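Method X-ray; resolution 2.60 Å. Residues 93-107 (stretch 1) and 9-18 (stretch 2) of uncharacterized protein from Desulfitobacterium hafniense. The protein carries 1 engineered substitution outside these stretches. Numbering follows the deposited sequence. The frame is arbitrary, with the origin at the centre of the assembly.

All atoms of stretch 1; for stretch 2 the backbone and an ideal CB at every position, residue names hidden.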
ATOM      1  N   LYS A  93      -6.028   6.021  -9.814  1.00107.45           N
ATOM      2  CA  LYS A  93      -6.547   7.233 -10.463  1.00115.67           C
ATOM      3  C   LYS A  93      -7.082   8.073  -9.320  1.00118.88           C
ATOM      4  O   LYS A  93      -7.874   7.579  -8.523  1.00119.55           O
ATOM      5  CB  LYS A  93      -7.643   6.875 -11.460  1.00119.33           C
ATOM      6  CG  LYS A  93      -7.076   6.274 -12.731  1.00121.09           C
ATOM      7  CD  LYS A  93      -7.746   4.955 -13.068  1.00122.28           C
ATOM      8  CE  LYS A  93      -8.710   5.112 -14.225  1.00125.64           C
ATOM      9  NZ  LYS A  93      -8.105   5.973 -15.283  1.00127.39           N
ATOM     10  N   TRP A  94      -6.662   9.333  -9.214  1.00122.43           N
ATOM     11  CA  TRP A  94      -7.115  10.105  -8.058  1.00126.09           C
ATOM     12  C   TRP A  94      -8.589  10.317  -8.130  1.00138.45           C
ATOM     13  O   TRP A  94      -9.362   9.624  -7.452  1.00141.51           O
ATOM     14  CB  TRP A  94      -6.410  11.445  -7.916  1.00115.21           C
ATOM     15  CG  TRP A  94      -6.211  11.689  -6.462  1.00111.14           C
ATOM     16  CD1 TRP A  94      -5.920  10.736  -5.523  1.00106.28           C
ATOM     17  CD2 TRP A  94      -6.300  12.933  -5.755  1.00116.04           C
ATOM     18  NE1 TRP A  94      -5.826  11.301  -4.277  1.00105.75           N
ATOM     19  CE2 TRP A  94      -6.059  12.645  -4.383  1.00113.86           C
ATOM     20  CE3 TRP A  94      -6.572  14.254  -6.132  1.00120.17           C
ATOM     21  CZ2 TRP A  94      -6.061  13.644  -3.394  1.00119.21           C
ATOM     22  CZ3 TRP A  94      -6.576  15.251  -5.140  1.00123.40           C
ATOM     23  CH2 TRP A  94      -6.331  14.933  -3.789  1.00123.89           C
ATOM     24  N   HIS A  95      -8.983  11.285  -8.928  1.00140.01           N
ATOM     25  CA  HIS A  95     -10.382  11.489  -9.130  1.00142.41           C
ATOM     26  C   HIS A  95     -10.627  10.976 -10.546  1.00139.27           C
ATOM     27  O   HIS A  95     -11.346   9.979 -10.776  1.00138.19           O
ATOM     28  CB  HIS A  95     -10.724  12.953  -8.931  1.00143.37           C
ATOM     29  CG  HIS A  95     -10.710  13.380  -7.500  1.00142.28           C
ATOM     30  ND1 HIS A  95     -10.385  14.666  -7.114  1.00140.14           N
ATOM     31  CD2 HIS A  95     -10.952  12.695  -6.361  1.00142.23           C
ATOM     32  CE1 HIS A  95     -10.430  14.746  -5.795  1.00138.96           C
ATOM     33  NE2 HIS A  95     -10.771  13.564  -5.309  1.00141.15           N
ATOM     34  N   ASN A  96     -10.031  11.675 -11.519  1.00134.04           N
ATOM     35  CA  ASN A  96     -10.140  11.276 -12.935  1.00131.12           C
ATOM     36  C   ASN A  96      -8.934  10.788 -13.762  1.00124.04           C
ATOM     37  O   ASN A  96      -9.110  10.037 -14.732  1.00119.54           O
ATOM     38  CB  ASN A  96     -10.774  12.393 -13.767  1.00135.50           C
ATOM     39  CG  ASN A  96     -12.255  12.315 -13.792  1.00141.26           C
ATOM     40  OD1 ASN A  96     -12.841  11.232 -13.709  1.00141.77           O
ATOM     41  ND2 ASN A  96     -12.893  13.468 -13.899  1.00143.45           N
ATOM     42  N   GLU A  97      -7.727  11.201 -13.390  1.00123.43           N
ATOM     43  CA  GLU A  97      -6.554  10.919 -14.217  1.00122.76           C
ATOM     44  C   GLU A  97      -5.559   9.931 -13.675  1.00117.22           C
ATOM     45  O   GLU A  97      -5.339   9.853 -12.471  1.00118.81           O
ATOM     46  CB  GLU A  97      -5.862  12.241 -14.528  1.00127.41           C
ATOM     47  CG  GLU A  97      -6.809  13.262 -15.194  1.00133.46           C
ATOM     48  CD  GLU A  97      -6.873  13.110 -16.706  1.00134.80           C
ATOM     49  OE1 GLU A  97      -6.005  13.704 -17.386  1.00136.61           O
ATOM     50  OE2 GLU A  97      -7.773  12.392 -17.209  1.00132.25           O
ATOM     51  N   PRO A  98      -4.924   9.169 -14.580  1.00109.37           N
ATOM     52  CA  PRO A  98      -3.936   8.151 -14.227  1.00104.79           C
ATOM     53  C   PRO A  98      -2.870   8.744 -13.317  1.00108.71           C
ATOM     54  O   PRO A  98      -2.335   9.826 -13.585  1.00112.64           O
ATOM     55  CB  PRO A  98      -3.365   7.742 -15.584  1.00 93.52           C
ATOM     56  CG  PRO A  98      -4.455   8.065 -16.544  1.00 94.91           C
ATOM     57  CD  PRO A  98      -4.953   9.374 -16.037  1.00 99.98           C
ATOM     58  N   CYS A  99      -2.564   8.032 -12.238  1.00103.10           N
ATOM     59  CA  CYS A  99      -1.543   8.469 -11.293  1.00 96.60           C
ATOM     60  C   CYS A  99      -0.908   7.265 -10.600  1.00 81.54           C
ATOM     61  O   CYS A  99      -1.336   6.128 -10.794  1.00 75.46           O
ATOM     62  CB  CYS A  99      -2.149   9.411 -10.255  1.00 96.76           C
ATOM     63  SG  CYS A  99      -2.953   8.584  -8.886  1.00 90.71           S
ATOM     64  N   LEU A 100       0.116   7.513  -9.792  1.00 75.00           N
ATOM     65  CA  LEU A 100       0.788   6.429  -9.090  1.00 71.66           C
ATOM     66  C   LEU A 100       0.563   6.490  -7.588  1.00 77.16           C
ATOM     67  O   LEU A 100       0.599   7.562  -6.988  1.00 77.18           O
ATOM     68  CB  LEU A 100       2.286   6.458  -9.392  1.00 65.04           C
ATOM     69  CG  LEU A 100       2.858   5.443 -10.392  1.00 70.49           C
ATOM     70  CD1 LEU A 100       1.811   5.026 -11.385  1.00 77.58           C
ATOM     71  CD2 LEU A 100       4.052   6.049 -11.106  1.00 72.33           C
ATOM     72  N   PHE A 101       0.298   5.328  -6.994  1.00 76.73           N
ATOM     73  CA  PHE A 101       0.091   5.219  -5.554  1.00 68.53           C
ATOM     74  C   PHE A 101       1.357   4.578  -5.009  1.00 66.93           C
ATOM     75  O   PHE A 101       1.684   3.445  -5.343  1.00 67.74           O
ATOM     76  CB  PHE A 101      -1.112   4.339  -5.236  1.00 65.79           C
ATOM     77  CG  PHE A 101      -1.288   4.071  -3.773  1.00 68.99           C
ATOM     78  CD1 PHE A 101      -1.368   5.125  -2.870  1.00 68.67           C
ATOM     79  CD2 PHE A 101      -1.380   2.771  -3.294  1.00 65.26           C
ATOM     80  CE1 PHE A 101      -1.538   4.889  -1.510  1.00 68.07           C
ATOM     81  CE2 PHE A 101      -1.551   2.528  -1.938  1.00 64.26           C
ATOM     82  CZ  PHE A 101      -1.630   3.593  -1.045  1.00 59.45           C
ATOM     83  N   ALA A 102       2.071   5.303  -4.159  1.00 63.71           N
ATOM     84  CA  ALA A 102       3.324   4.787  -3.647  1.00 57.59           C
ATOM     85  C   ALA A 102       3.454   4.720  -2.140  1.00 57.08           C
ATOM     86  O   ALA A 102       3.127   5.670  -1.414  1.00 59.15           O
ATOM     87  CB  ALA A 102       4.471   5.611  -4.209  1.00 55.27           C
ATOM     88  N   ILE A 103       3.955   3.576  -1.685  1.00 54.58           N
ATOM     89  CA  ILE A 103       4.205   3.351  -0.276  1.00 54.93           C
ATOM     90  C   ILE A 103       5.718   3.125  -0.243  1.00 54.87           C
ATOM     91  O   ILE A 103       6.246   2.209  -0.886  1.00 56.61           O
ATOM     92  CB  ILE A 103       3.421   2.125   0.247  1.00 55.64           C
ATOM     93  CG1 ILE A 103       1.944   2.256  -0.187  1.00 56.63           C
ATOM     94  CG2 ILE A 103       3.550   2.032   1.780  1.00 50.87           C
ATOM     95  CD1 ILE A 103       1.011   1.159   0.314  1.00 46.05           C
ATOM     96  N   ILE A 104       6.404   3.997   0.490  1.00 62.85           N
ATOM     97  CA  ILE A 104       7.851   3.963   0.576  1.00 55.95           C
ATOM     98  C   ILE A 104       8.442   3.578   1.923  1.00 50.96           C
ATOM     99  O   ILE A 104       8.122   4.189   2.945  1.00 49.14           O
ATOM    100  CB  ILE A 104       8.387   5.321   0.176  1.00 48.06           C
ATOM    101  CG1 ILE A 104       7.780   5.680  -1.179  1.00 49.75           C
ATOM    102  CG2 ILE A 104       9.914   5.300   0.107  1.00 51.62           C
ATOM    103  CD1 ILE A 104       7.862   7.136  -1.504  1.00 51.07           C
ATOM    104  N   LYS A 105       9.321   2.567   1.903  1.00 46.40           N
ATOM    105  CA  LYS A 105      10.004   2.074   3.104  1.00 51.45           C
ATOM    106  C   LYS A 105      11.408   2.669   3.264  1.00 62.46           C
ATOM    107  O   LYS A 105      12.267   2.536   2.382  1.00 70.08           O
ATOM    108  CB  LYS A 105      10.112   0.545   3.085  1.00 56.29           C
ATOM    109  CG  LYS A 105      10.798  -0.034   4.321  1.00 56.15           C
ATOM    110  CD  LYS A 105      10.851  -1.555   4.306  1.00 40.97           C
ATOM    111  CE  LYS A 105      11.626  -2.071   5.501  1.00 47.95           C
ATOM    112  NZ  LYS A 105      11.955  -3.501   5.337  1.00 55.97           N
ATOM    113  N   ASP A 106      11.635   3.339   4.387  1.00 65.13           N
ATOM    114  CA  ASP A 106      12.941   3.910   4.659  1.00 59.66           C
ATOM    115  C   ASP A 106      13.875   2.735   4.947  1.00 64.98           C
ATOM    116  O   ASP A 106      13.676   2.004   5.913  1.00 68.37           O
ATOM    117  CB  ASP A 106      12.858   4.827   5.870  1.00 55.61           C
ATOM    118  CG  ASP A 106      14.208   5.314   6.315  1.00 68.53           C
ATOM    119  OD1 ASP A 106      15.220   4.855   5.745  1.00 69.37           O
ATOM    120  OD2 ASP A 106      14.258   6.150   7.240  1.00 75.97           O
ATOM    121  N   LEU A 107      14.883   2.541   4.102  1.00 58.83           N
ATOM    122  CA  LEU A 107      15.814   1.439   4.309  1.00 55.83           C
ATOM    123  C   LEU A 107      17.020   1.846   5.133  1.00 61.40           C
ATOM    124  O   LEU A 107      18.126   1.406   4.846  1.00 66.09           O
ATOM    125  CB  LEU A 107      16.308   0.895   2.974  1.00 57.25           C
ATOM    126  CG  LEU A 107      15.243   0.431   1.990  1.00 55.60           C
ATOM    127  CD1 LEU A 107      15.919  -0.246   0.818  1.00 37.80           C
ATOM    128  CD2 LEU A 107      14.285  -0.515   2.669  1.00 52.99           C
ATOM    129  N   UNK A   9       3.205   4.322   9.312  1.00 81.75           N
ATOM    130  CA  UNK A   9       4.523   4.916   9.495  1.00 76.68           C
ATOM    131  C   UNK A   9       5.292   5.101   8.184  1.00 80.81           C
ATOM    132  O   UNK A   9       6.150   5.984   8.064  1.00 84.81           O
ATOM    133  CB  UNK A   9       5.345   4.048  10.450  1.00 76.68           C
ATOM    134  N   UNK A  10       4.993   4.267   7.199  1.00 71.55           N
ATOM    135  CA  UNK A  10       5.660   4.377   5.912  1.00 65.74           C
ATOM    136  C   UNK A  10       5.128   5.555   5.108  1.00 65.63           C
ATOM    137  O   UNK A  10       3.949   5.900   5.184  1.00 69.69           O
ATOM    138  CB  UNK A  10       5.493   3.080   5.117  1.00 65.74           C
ATOM    139  N   UNK A  11       6.014   6.155   4.319  1.00 74.02           N
ATOM    140  CA  UNK A  11       5.674   7.301   3.490  1.00 71.85           C
ATOM    141  C   UNK A  11       4.775   6.903   2.314  1.00 66.21           C
ATOM    142  O   UNK A  11       5.069   5.972   1.554  1.00 61.07           O
ATOM    143  CB  UNK A  11       6.950   7.969   2.973  1.00 71.85           C
ATOM    144  N   UNK A  12       3.662   7.616   2.187  1.00 59.08           N
ATOM    145  CA  UNK A  12       2.720   7.346   1.133  1.00 59.38           C
ATOM    146  C   UNK A  12       2.492   8.622   0.390  1.00 61.38           C
ATOM    147  O   UNK A  12       2.217   9.656   0.988  1.00 65.29           O
ATOM    148  CB  UNK A  12       1.409   6.771   1.672  1.00 59.38           C
ATOM    149  N   UNK A  13       2.608   8.528  -0.925  1.00 61.32           N
ATOM    150  CA  UNK A  13       2.411   9.657  -1.809  1.00 64.80           C
ATOM    151  C   UNK A  13       1.546   9.177  -2.952  1.00 68.40           C
ATOM    152  O   UNK A  13       1.531   7.989  -3.275  1.00 60.50           O
ATOM    153  CB  UNK A  13       3.739  10.232  -2.307  1.00 64.80           C
ATOM    154  N   UNK A  14       0.807  10.102  -3.539  1.00 65.87           N
ATOM    155  CA  UNK A  14       0.008   9.790  -4.704  1.00 67.77           C
ATOM    156  C   UNK A  14       0.560  10.832  -5.670  1.00 74.79           C
ATOM    157  O   UNK A  14       0.535  12.019  -5.373  1.00 84.29           O
ATOM    158  CB  UNK A  14      -1.503   9.868  -4.477  1.00 67.77           C
ATOM    159  N   UNK A  15       1.096  10.406  -6.805  1.00 67.67           N
ATOM    160  CA  UNK A  15       1.667  11.366  -7.740  1.00 73.19           C
ATOM    161  C   UNK A  15       1.108  11.168  -9.138  1.00 74.15           C
ATOM    162  O   UNK A  15       0.937  10.034  -9.589  1.00 68.29           O
ATOM    163  CB  UNK A  15       3.192  11.248  -7.762  1.00 73.19           C
ATOM    164  N   UNK A  16       0.821  12.280  -9.814  1.00 72.79           N
ATOM    165  CA  UNK A  16       0.243  12.251 -11.155  1.00 74.59           C
ATOM    166  C   UNK A  16       1.234  12.006 -12.278  1.00 79.09           C
ATOM    167  O   UNK A  16       2.422  11.802 -12.048  1.00 77.38           O
ATOM    168  CB  UNK A  16      -0.478  13.574 -11.420  1.00 74.59           C
ATOM    169  N   UNK A  17       0.721  12.035 -13.499  1.00 84.33           N
ATOM    170  CA  UNK A  17       1.518  11.812 -14.697  1.00 87.31           C
ATOM    171  C   UNK A  17       2.666  12.814 -14.853  1.00 86.41           C
ATOM    172  O   UNK A  17       3.718  12.486 -15.400  1.00 79.34           O
ATOM    173  CB  UNK A  17       0.614  11.874 -15.930  1.00 87.31           C
ATOM    174  N   UNK A  18       2.450  14.037 -14.366  1.00 89.56           N
ATOM    175  CA  UNK A  18       3.436  15.118 -14.448  1.00 93.15           C
ATOM    176  C   UNK A  18       4.443  15.127 -13.317  1.00 82.98           C
ATOM    177  O   UNK A  18       5.333  15.979 -13.282  1.00 91.43           O
ATOM    178  CB  UNK A  18       2.716  16.468 -14.478  1.00 93.15           C
TER

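Position 9 lies beyond the end of the pairing, its CB with nothing of stretch 1 within reach, so almost any residue would serve; it is Glu 9.

At position 10, CB points toward stretch 1, 3.6 Å from Ile 104 O and 4.0 Å from Ile 103 CG2. A small or medium side chain fits, polar or not. Asp 10 occupies it; its OD2 comes within 3.9 Å of Lys 105 CB.

From 11 through 15 the backbone is extended and runs antiparallel to strand 98-106, so side chains alternate between two faces of the sheet. Position 11 pairs with Ile 104: its O accepts a hydrogen bond from Ile 104 N (2.6 Å), while its N gives only a weak one to Ile 104 O (3.2 Å). Its CB shares a face with Ile 104, whose side chain favours a long or branched apolar partner. The residue is Met 11, as selenomethionine; its unbranched chain places CE 3.8 Å from Ile 104 CG2.

Position 12 turns to the face bearing Phe 101 and Ile 103, a greasy surface inviting Val, Ile or Leu. Ile 12 puts CG2 3.4 Å from Phe 101 CE1 and CG1 4.0 Å from Ile 103 CG2.

Position 13 is a hydrogen-bonded pair with Ala 102, N to O at 2.9 Å in both directions. Ile 104 CD1 lies 5.2 Å from the ideal CB, so a larger apolar residue could reach it. Leu 13 does, with CD1 4.1 Å from Ile 104 CD1.

Position 14 faces Trp 94, Cys 99 and Phe 101, a hollow suited to a branched aliphatic chain. In Ile 14, CG2 lies 3.5 Å from Cys 99 SG and 3.8 Å from Trp 94 CD1, while CD1 meets the edge of the Phe 101 ring, 3.7 Å from CD1 of that residue.

Position 15 returns to the face of Leu 100, with which it exchanges two hydrogen bonds: the N of position 15 to Leu 100 O (2.9 Å) and Leu 100 N to the O of position 15 (2.7 Å). Apolar residues suit it; Ile 15 sets CG1 3.9 Å from Leu 100 CB.

Position 16 sits beside Cys 99 with little to grip, and small or polar residues would do. Asn 16 uses OD1 to accept a weak hydrogen bond from the backbone N of position 18.

At position 17 CB points sideways near Pro 98; a long chain can reach the proline, and Arg 17 brings NH1 to 4.2 Å from Pro 98 CB. Position 18, out of reach, is Glu 18.

Stretch 2, residues 9-18: EDMILIINRE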
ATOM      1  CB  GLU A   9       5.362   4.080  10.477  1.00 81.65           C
ATOM      2  CG  GLU A   9       4.715   3.793  11.852  1.00 97.43           C
ATOM      3  CD  GLU A   9       4.293   5.041  12.640  1.00107.40           C
ATOM      4  OE1 GLU A   9       3.320   5.715  12.233  1.00107.41           O
ATOM      5  OE2 GLU A   9       4.930   5.347  13.679  1.00113.97           O
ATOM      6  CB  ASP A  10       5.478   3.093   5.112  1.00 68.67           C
ATOM      7  CG  ASP A  10       6.409   1.986   5.561  1.00 76.54           C
ATOM      8  OD1 ASP A  10       6.878   2.023   6.720  1.00 84.40           O
ATOM      9  OD2 ASP A  10       6.662   1.065   4.753  1.00 72.28           O
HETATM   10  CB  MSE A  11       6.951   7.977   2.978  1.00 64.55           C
HETATM   11  CG  MSE A  11       7.873   8.538   4.048  1.00 69.61           C
HETATM   12 SE   MSE A  11       9.580   9.118   3.309  0.81 71.61          SE
HETATM   13  CE  MSE A  11      10.473   7.372   3.231  1.00 45.75           C
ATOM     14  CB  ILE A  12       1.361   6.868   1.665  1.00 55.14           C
ATOM     15  CG1 ILE A  12       1.476   5.449   2.220  1.00 56.05           C
ATOM     16  CG2 ILE A  12       0.325   6.916   0.541  1.00 57.11           C
ATOM     17  CD1 ILE A  12       0.214   4.969   2.896  1.00 57.06           C
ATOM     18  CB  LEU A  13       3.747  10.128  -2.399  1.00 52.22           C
ATOM     19  CG  LEU A  13       4.913  10.526  -1.491  1.00 62.32           C
ATOM     20  CD1 LEU A  13       6.153  10.757  -2.348  1.00 65.56           C
ATOM     21  CD2 LEU A  13       4.581  11.796  -0.700  1.00 69.49           C
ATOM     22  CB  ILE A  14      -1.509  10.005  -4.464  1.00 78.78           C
ATOM     23  CG1 ILE A  14      -2.124   8.798  -3.760  1.00 72.07           C
ATOM     24  CG2 ILE A  14      -2.226  10.138  -5.785  1.00 85.43           C
ATOM     25  CD1 ILE A  14      -1.932   8.773  -2.294  1.00 64.57           C
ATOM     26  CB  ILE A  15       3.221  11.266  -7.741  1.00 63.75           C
ATOM     27  CG1 ILE A  15       3.684   9.962  -8.382  1.00 75.06           C
ATOM     28  CG2 ILE A  15       3.739  11.262  -6.302  1.00 55.64           C
ATOM     29  CD1 ILE A  15       4.036  10.095  -9.825  1.00 84.30           C
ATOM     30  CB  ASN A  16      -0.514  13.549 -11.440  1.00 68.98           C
ATOM     31  CG  ASN A  16       0.391  14.751 -11.475  1.00 83.62           C
ATOM     32  OD1 ASN A  16       1.393  14.765 -12.179  1.00 86.21           O
ATOM     33  ND2 ASN A  16       0.038  15.777 -10.719  1.00 88.63           N
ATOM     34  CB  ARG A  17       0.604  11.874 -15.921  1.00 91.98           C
ATOM     35  CG  ARG A  17       1.187  11.238 -17.151  1.00100.17           C
ATOM     36  CD  ARG A  17       0.235  10.196 -17.701  1.00111.15           C
ATOM     37  NE  ARG A  17       0.882   9.361 -18.707  1.00114.49           N
ATOM     38  CZ  ARG A  17       0.305   8.323 -19.303  1.00111.89           C
ATOM     39  NH1 ARG A  17      -0.943   7.989 -18.995  1.00114.05           N
ATOM     40  NH2 ARG A  17       0.974   7.619 -20.211  1.00108.39           N
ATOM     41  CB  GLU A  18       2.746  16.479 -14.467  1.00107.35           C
ATOM     42  CG  GLU A  18       2.563  17.073 -15.838  1.00119.24           C
ATOM     43  CD  GLU A  18       2.837  18.561 -15.831  1.00129.45           C
ATOM     44  OE1 GLU A  18       2.506  19.213 -14.815  1.00134.71           O
ATOM     45  OE2 GLU A  18       3.376  19.078 -16.836  1.00130.35           O
TER
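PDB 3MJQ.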